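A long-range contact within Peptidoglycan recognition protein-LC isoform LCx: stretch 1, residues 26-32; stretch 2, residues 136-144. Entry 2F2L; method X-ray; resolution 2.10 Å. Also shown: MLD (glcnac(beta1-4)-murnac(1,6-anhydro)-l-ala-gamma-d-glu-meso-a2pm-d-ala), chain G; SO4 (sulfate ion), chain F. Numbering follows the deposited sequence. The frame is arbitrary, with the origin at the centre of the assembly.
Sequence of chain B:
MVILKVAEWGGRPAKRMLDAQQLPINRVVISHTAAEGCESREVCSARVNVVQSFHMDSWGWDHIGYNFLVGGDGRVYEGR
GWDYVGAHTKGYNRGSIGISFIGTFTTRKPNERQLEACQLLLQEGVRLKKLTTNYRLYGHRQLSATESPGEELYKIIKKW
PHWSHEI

Stretch 1 (26-32) NRVVISH
Stretch 2, residues 136-144: RLYGHRQLS

Parallel β-strands satisfy their backbones in a staggered ladder, alternate residues of one strand bonding to the two residues that flank their partner, and this pairing in a peptidoglycan recognition protein is a clean example. Strand 26-32 and the strand containing residues 136-139 run in the same direction, 24° apart, with extended backbones from Arg27 onward (phi/psi -124/136 at Val28, -131/151 at Tyr138), Asn26 departing at -120/26. The register sets Arg27 beside Arg136, Val28 beside Leu137, Val29 beside Tyr138 and Ile30 beside Gly139, with CA atoms 4.7 to 5.0 Å apart.

Five hydrogen bonds alternate in direction: Arg136 N to Asn26 O, 2.9 Å; Val28 N to Arg136 O, 2.9 Å; Tyr138 N to Val28 O, 2.8 Å; Ile30 N to Tyr138 O, 2.8 Å; His140 N to Ile30 O, 2.9 Å. Val28 and Ile30 thus spend both their amide and carbonyl groups on this neighbour. At the last rung, phi/psi turns helical at His140 (-48/-44). Gln142 (chi1 m, chi2 t) folds back, its OE1 accepting from Gly139 N at 2.6 Å, while Gln142 N donates to Gly139 O at 3.0 Å.

Side chains alternate between faces. On one, Leu137 (chi1 t) brings CD1 to 4.0 Å from both Val28 CG1 (Val28 t) and Ile30 CG1 (Ile30 m, m), a buried apolar cluster suited to branched aliphatics. On the other, Tyr138 (m) meets Arg27 (t, t, m) through its ring edge, CE2 3.7 Å from Arg27 CG; Val29 (t) places CG2 3.5 Å from CD1 of Leu143 (m, t). The contact buries 520 Å², both sides summed.

Several polar groups bind ligands: Arg27 NH2 donates to sulfate O3 (3.2 Å), His32 NE2 (chi1 p) to MLD OAC (2.7 Å), and His140 NE2 (chi1 t) and Ser144 OG to MLD OAQ (2.7 and 2.9 Å). Ser31 OG, His32 ND1 and His140 ND1 are satisfied elsewhere in the structure.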

# COMPACT_ATOMS: atom_id res chain seq x y z
N ASN B 26 -10.40 -23.72 14.76
CA ASN B 26 -9.12 -24.42 14.79
C ASN B 26 -8.17 -24.11 13.64
O ASN B 26 -7.30 -24.91 13.31
CB ASN B 26 -9.33 -25.93 14.99
CG ASN B 26 -9.42 -26.68 13.72
OD1 ASN B 26 -10.25 -26.36 12.85
ND2 ASN B 26 -8.57 -27.70 13.58
N ARG B 27 -8.33 -22.91 13.06
CA ARG B 27 -7.41 -22.40 12.04
C ARG B 27 -7.04 -20.96 12.37
O ARG B 27 -7.92 -20.15 12.66
CB ARG B 27 -8.07 -22.48 10.66
CG ARG B 27 -7.22 -22.01 9.50
CD ARG B 27 -8.02 -22.03 8.18
NE ARG B 27 -8.69 -23.30 7.94
CZ ARG B 27 -9.91 -23.46 7.41
NH1 ARG B 27 -10.67 -22.41 7.07
NH2 ARG B 27 -10.38 -24.69 7.23
N VAL B 28 -5.75 -20.65 12.33
CA VAL B 28 -5.23 -19.28 12.45
C VAL B 28 -4.38 -18.98 11.22
O VAL B 28 -3.57 -19.82 10.81
CB VAL B 28 -4.36 -19.09 13.72
CG1 VAL B 28 -3.65 -17.72 13.70
CG2 VAL B 28 -5.20 -19.23 14.97
N VAL B 29 -4.55 -17.79 10.65
CA VAL B 29 -3.81 -17.36 9.47
C VAL B 29 -3.05 -16.07 9.78
O VAL B 29 -3.65 -15.05 10.12
CB VAL B 29 -4.74 -17.15 8.26
CG1 VAL B 29 -3.93 -16.74 7.04
CG2 VAL B 29 -5.52 -18.43 7.97
N ILE B 30 -1.73 -16.14 9.71
CA ILE B 30 -0.88 -14.99 9.98
C ILE B 30 -0.53 -14.23 8.69
O ILE B 30 0.01 -14.80 7.73
CB ILE B 30 0.44 -15.42 10.68
CG1 ILE B 30 0.15 -16.12 12.02
CG2 ILE B 30 1.42 -14.25 10.81
CD1 ILE B 30 -0.77 -15.39 12.96
N SER B 31 -0.82 -12.92 8.70
CA SER B 31 -0.48 -12.03 7.59
C SER B 31 0.41 -10.89 8.10
O SER B 31 0.69 -10.80 9.29
CB SER B 31 -1.76 -11.45 6.97
OG SER B 31 -2.53 -10.74 7.95
N HIS B 32 0.85 -10.04 7.18
CA HIS B 32 1.31 -8.68 7.56
C HIS B 32 0.49 -7.66 6.78
O HIS B 32 -0.20 -8.02 5.83
CB HIS B 32 2.84 -8.50 7.34
CG HIS B 32 3.30 -8.61 5.92
ND1 HIS B 32 4.62 -8.41 5.56
CD2 HIS B 32 2.63 -8.85 4.76
CE1 HIS B 32 4.74 -8.56 4.25
NE2 HIS B 32 3.55 -8.81 3.74
N ARG B 136 -4.53 -25.31 14.09
CA ARG B 136 -3.50 -25.28 13.06
C ARG B 136 -3.21 -23.82 12.66
O ARG B 136 -4.14 -23.03 12.46
CB ARG B 136 -3.93 -26.11 11.85
CG ARG B 136 -4.06 -27.60 12.17
CD ARG B 136 -4.14 -28.46 10.93
NE ARG B 136 -4.73 -29.78 11.18
CZ ARG B 136 -4.68 -30.81 10.33
NH1 ARG B 136 -4.06 -30.71 9.17
NH2 ARG B 136 -5.26 -31.97 10.66
N LEU B 137 -1.92 -23.47 12.60
CA LEU B 137 -1.50 -22.11 12.25
C LEU B 137 -0.84 -22.12 10.88
O LEU B 137 -0.02 -23.00 10.60
CB LEU B 137 -0.56 -21.55 13.31
CG LEU B 137 -0.14 -20.09 13.06
CD1 LEU B 137 -0.08 -19.31 14.34
CD2 LEU B 137 1.20 -20.04 12.33
N TYR B 138 -1.20 -21.14 10.05
CA TYR B 138 -0.67 -20.99 8.70
C TYR B 138 -0.20 -19.57 8.42
O TYR B 138 -0.71 -18.61 8.98
CB TYR B 138 -1.74 -21.33 7.65
CG TYR B 138 -2.39 -22.68 7.83
CD1 TYR B 138 -1.83 -23.83 7.27
CD2 TYR B 138 -3.58 -22.81 8.54
CE1 TYR B 138 -2.43 -25.06 7.43
CE2 TYR B 138 -4.18 -24.03 8.71
CZ TYR B 138 -3.61 -25.15 8.16
OH TYR B 138 -4.23 -26.37 8.34
N GLY B 139 0.79 -19.45 7.54
CA GLY B 139 1.11 -18.17 6.91
C GLY B 139 0.08 -17.94 5.81
O GLY B 139 -0.40 -18.88 5.20
N HIS B 140 -0.29 -16.68 5.60
CA HIS B 140 -1.21 -16.25 4.52
C HIS B 140 -0.81 -16.88 3.18
O HIS B 140 -1.67 -17.36 2.43
CB HIS B 140 -1.17 -14.72 4.47
CG HIS B 140 -2.19 -14.07 3.59
ND1 HIS B 140 -2.23 -12.70 3.42
CD2 HIS B 140 -3.19 -14.57 2.83
CE1 HIS B 140 -3.21 -12.39 2.59
NE2 HIS B 140 -3.82 -13.51 2.23
N ARG B 141 0.48 -16.88 2.86
CA ARG B 141 0.97 -17.44 1.60
C ARG B 141 0.67 -18.91 1.33
O ARG B 141 0.73 -19.34 0.18
CB ARG B 141 2.47 -17.22 1.44
CG ARG B 141 3.34 -17.67 2.59
CD ARG B 141 4.47 -16.66 2.73
NE ARG B 141 5.70 -17.23 2.33
CZ ARG B 141 6.80 -16.55 2.02
NH1 ARG B 141 6.87 -15.21 1.99
NH2 ARG B 141 7.87 -17.26 1.70
N GLN B 142 0.37 -19.69 2.37
CA GLN B 142 0.02 -21.10 2.19
C GLN B 142 -1.41 -21.26 1.64
O GLN B 142 -1.74 -22.31 1.10
CB GLN B 142 0.17 -21.86 3.52
CG GLN B 142 1.56 -21.80 4.15
CD GLN B 142 1.62 -22.43 5.53
OE1 GLN B 142 1.69 -21.73 6.54
NE2 GLN B 142 1.58 -23.77 5.57
N LEU B 143 -2.24 -20.24 1.79
CA LEU B 143 -3.65 -20.30 1.43
C LEU B 143 -4.07 -19.35 0.30
O LEU B 143 -5.20 -19.40 -0.20
CB LEU B 143 -4.48 -19.99 2.69
CG LEU B 143 -4.16 -20.87 3.93
CD1 LEU B 143 -4.95 -20.43 5.13
CD2 LEU B 143 -4.43 -22.35 3.64
N SER B 144 -3.15 -18.48 -0.12
CA SER B 144 -3.42 -17.43 -1.06
C SER B 144 -2.10 -17.09 -1.78
O SER B 144 -1.02 -17.32 -1.24
CB SER B 144 -4.00 -16.23 -0.29
OG SER B 144 -3.97 -15.05 -1.06
CAA MLD G . 4.42 -7.67 0.52
CAB MLD G . 3.11 -8.41 0.30
OAC MLD G . 2.65 -9.12 1.18
N2 MLD G . 2.54 -8.21 -0.88
C2 MLD G . 1.31 -8.84 -1.32
C3 MLD G . 1.59 -9.49 -2.68
O3 MLD G . 2.64 -10.47 -2.61
C4 MLD G . 0.31 -10.04 -3.30
O4 MLD G . 0.63 -10.44 -4.62
C5 MLD G . -0.75 -8.94 -3.34
C6 MLD G . -2.15 -9.37 -3.83
O6 MLD G . -2.95 -8.17 -4.04
O5 MLD G . -0.97 -8.49 -2.01
C1 MLD G . 0.19 -7.82 -1.46
O1 MLD G . -0.14 -7.34 -0.18
CA4 MLD G . -1.03 -6.21 -0.24
CA5 MLD G . -0.41 -4.88 -0.68
OA5 MLD G . -0.51 -3.81 0.32
CA6 MLD G . -1.41 -4.42 -1.69
OA6 MLD G . -2.44 -3.84 -0.92
CA1 MLD G . -1.94 -3.70 0.45
CA2 MLD G . -2.49 -4.87 1.27
NAD MLD G . -2.59 -4.48 2.69
CAE MLD G . -3.71 -4.55 3.38
CAF MLD G . -3.60 -4.08 4.82
OAG MLD G . -4.78 -4.98 2.93
CA3 MLD G . -1.57 -6.09 1.17
OAH MLD G . -2.29 -7.34 1.49
CAI MLD G . -2.07 -7.83 2.84
CAJ MLD G . -0.89 -8.77 2.93
CAL MLD G . -3.33 -8.57 3.32
OAM MLD G . -3.28 -9.11 4.42
N MLD G . -4.41 -8.59 2.54
CA MLD G . -5.67 -9.24 2.90
CB MLD G . -6.49 -8.17 3.63
C MLD G . -6.39 -9.61 1.59
O MLD G . -6.56 -8.75 0.72
NAN MLD G . -6.76 -10.88 1.50
CAO MLD G . -7.45 -11.49 0.35
CAP MLD G . -6.77 -12.82 -0.09
OBA MLD G . -7.47 -13.59 -0.75
OAQ MLD G . -5.59 -13.08 0.26
CBB MLD G . -8.86 -11.90 0.78
CBC MLD G . -9.80 -10.74 1.09
CBD MLD G . -11.19 -11.31 1.42
OBE MLD G . -11.33 -12.45 1.87
NBF MLD G . -12.19 -10.50 1.20
CBG MLD G . -13.58 -10.88 1.46
CBH MLD G . -14.02 -11.98 0.47
OBI MLD G . -13.75 -11.90 -0.72
NBJ MLD G . -14.66 -13.02 1.02
CBK MLD G . -15.18 -14.17 0.25
CBL MLD G . -16.68 -14.29 0.54
CBM MLD G . -14.51 -15.51 0.60
OBO MLD G . -13.99 -15.64 1.74
OBN MLD G . -14.55 -16.39 -0.29
CBP MLD G . -14.47 -9.63 1.37
CBQ MLD G . -15.85 -9.85 2.00
CBR MLD G . -16.66 -8.55 2.03
CBS MLD G . -17.76 -8.54 3.09
CBT MLD G . -17.12 -8.41 4.48
OBV MLD G . -16.67 -7.29 4.78
OBU MLD G . -17.11 -9.42 5.22
NBW MLD G . -18.53 -9.79 3.01
S SO4 F . -12.41 -25.46 4.30
O1 SO4 F . -12.56 -24.89 2.96
O2 SO4 F . -13.16 -26.71 4.42
O3 SO4 F . -12.93 -24.51 5.29
O4 SO4 F . -10.99 -25.73 4.55